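PDB 5U96: putative integrase from Listeria innocua, which is a serine integrase that carries out site-specific DNA recombination, its coiled-coil domain mediating interactions that control the direction of the reaction. Local coordinates for the interface of chains A and B. Sequence-based numbering; all coordinates share one arbitrary frame. Chains: chain A/B, Putative integrase.

The interface of chains A and B. Residues chain A 16, 20, 26, 31; chain B 18, 21, 28, 31-32.
A:Arg16 lies over one face of the B:Tyr21 ring where the coiled-coil domains of two integrase copies meet at the turns between their helices. The pairing may represent the coiled-coil interactions that control serine integrase directionality, although the structure alone does not show this. A:Arg16 CB rests 3.6 Å from B:Tyr21 CE2. CG and CD pass near B:Tyr21 O without bonding to it; the bend at chi2 (-92°) sets the direction of CD, and that at chi3 brings NE onto the oxygen. A:Arg16 NE donates a hydrogen bond to B:Tyr21 O at 2.8 Å, tilted from the carbonyl plane, and NH2 donates to the same oxygen in that plane, on a lone pair. The guanidinium grips one acceptor side-on with two N-H groups, and its probable positive charge may interact favourably with the carbonyl end of helix 5-22. The two hydrogen bonds fix its rotation and hold it stacked on the ring, the planes 25° apart, with A:Arg16 CZ near B:Tyr21 CE1. A:Arg16 NH1 also contacts the ring, 4.0 Å from B:Tyr21 CE1. The phenol oxygen of B:Tyr21 points toward A:Arg16 O at an unreliably short separation.

B:Leu31 CD2 lies against the rim of the opposite face of the B:Tyr21 ring, and A:Leu20 fills the middle. A:Leu20 CD1 packs 3.7 Å from B:Tyr21 CE2, while its CD2 meets B:Leu31 CD2 at a similar distance, the two leucines crossing at about a right angle. With CG of B:Leu31 anti to the backbone N (chi1 -158°), the second torsion then puts CD2 between A:Leu20 and A:Tyr26.

A:Tyr26, in the loop joining the two long helices of chain A, closes the other flank. Its CD1 lies 3.9 Å from B:Phe18 CZ, and CE1 of that phenylalanine also approaches A:Leu20 CD1 and A:Leu31 CD2. The phenol hydroxyl can donate a hydrogen bond to the B:Leu31 carbonyl, with A:Tyr26 OH 3.1 Å from B:Leu31 O.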
# COMPACT_ATOMS: atom_id res chain seq x y z
N ARG A 16 -0.66 5.76 -8.60
CA ARG A 16 -0.11 4.41 -8.52
C ARG A 16 -1.05 3.50 -7.76
O ARG A 16 -1.37 2.40 -8.20
CB ARG A 16 1.26 4.44 -7.84
CG ARG A 16 2.29 5.34 -8.53
CD ARG A 16 3.11 4.57 -9.54
NE ARG A 16 3.95 3.57 -8.90
CZ ARG A 16 4.53 2.57 -9.54
NH1 ARG A 16 4.36 2.41 -10.85
NH2 ARG A 16 5.28 1.70 -8.87
N LEU A 20 -4.04 0.05 -8.98
CA LEU A 20 -4.28 -1.27 -8.41
C LEU A 20 -5.77 -1.58 -8.36
O LEU A 20 -6.18 -2.74 -8.44
CB LEU A 20 -3.67 -1.37 -7.01
CG LEU A 20 -2.15 -1.17 -6.93
CD1 LEU A 20 -1.68 -1.29 -5.49
CD2 LEU A 20 -1.42 -2.17 -7.81
N TYR A 26 -6.24 -7.64 -5.85
CA TYR A 26 -6.06 -7.14 -4.48
C TYR A 26 -7.39 -6.95 -3.76
O TYR A 26 -8.46 -6.96 -4.38
CB TYR A 26 -5.29 -5.82 -4.48
CG TYR A 26 -3.93 -5.88 -5.13
CD1 TYR A 26 -2.81 -6.23 -4.40
CD2 TYR A 26 -3.77 -5.58 -6.48
CE1 TYR A 26 -1.56 -6.29 -4.99
CE2 TYR A 26 -2.53 -5.63 -7.08
CZ TYR A 26 -1.43 -5.99 -6.33
OH TYR A 26 -0.18 -6.05 -6.91
N LEU A 31 -6.31 -1.40 0.23
CA LEU A 31 -5.99 -0.20 -0.53
C LEU A 31 -6.65 1.05 0.07
O LEU A 31 -6.22 2.17 -0.20
CB LEU A 31 -6.43 -0.37 -1.99
CG LEU A 31 -5.90 -1.59 -2.74
CD1 LEU A 31 -6.70 -1.79 -4.02
CD2 LEU A 31 -4.42 -1.45 -3.05
N PHE B 18 3.51 -2.37 -0.35
CA PHE B 18 2.60 -1.36 -0.88
C PHE B 18 3.25 0.02 -0.85
O PHE B 18 3.07 0.82 -1.77
CB PHE B 18 1.30 -1.33 -0.08
CG PHE B 18 0.30 -2.38 -0.49
CD1 PHE B 18 -0.12 -2.49 -1.81
CD2 PHE B 18 -0.22 -3.26 0.45
CE1 PHE B 18 -1.04 -3.44 -2.18
CE2 PHE B 18 -1.14 -4.22 0.08
CZ PHE B 18 -1.55 -4.31 -1.24
N TYR B 21 5.80 0.45 -3.88
CA TYR B 21 5.11 0.63 -5.15
C TYR B 21 4.51 2.02 -5.27
O TYR B 21 4.62 2.66 -6.31
CB TYR B 21 4.02 -0.43 -5.30
CG TYR B 21 2.98 -0.08 -6.35
CD1 TYR B 21 3.15 -0.44 -7.67
CD2 TYR B 21 1.84 0.63 -6.00
CE1 TYR B 21 2.21 -0.11 -8.62
CE2 TYR B 21 0.90 0.96 -6.94
CZ TYR B 21 1.09 0.58 -8.25
OH TYR B 21 0.14 0.92 -9.19
N VAL B 28 3.59 -2.15 -11.25
CA VAL B 28 2.37 -2.94 -11.07
C VAL B 28 2.59 -4.40 -11.42
O VAL B 28 2.17 -5.30 -10.70
CB VAL B 28 1.21 -2.40 -11.92
CG1 VAL B 28 -0.03 -3.27 -11.73
CG2 VAL B 28 0.90 -0.96 -11.57
N LEU B 31 4.45 -6.10 -8.75
CA LEU B 31 3.64 -6.16 -7.53
C LEU B 31 2.66 -7.33 -7.54
O LEU B 31 2.31 -7.86 -6.49
CB LEU B 31 2.87 -4.85 -7.35
CG LEU B 31 2.43 -4.56 -5.91
CD1 LEU B 31 3.64 -4.21 -5.05
CD2 LEU B 31 1.40 -3.44 -5.86
N ASP B 32 2.23 -7.72 -8.73
CA ASP B 32 1.35 -8.88 -8.89
C ASP B 32 2.01 -10.15 -8.37
O ASP B 32 1.42 -10.90 -7.59
CB ASP B 32 0.97 -9.06 -10.36
CG ASP B 32 -0.12 -8.11 -10.81
OD1 ASP B 32 -0.24 -7.01 -10.22
OD2 ASP B 32 -0.86 -8.45 -11.76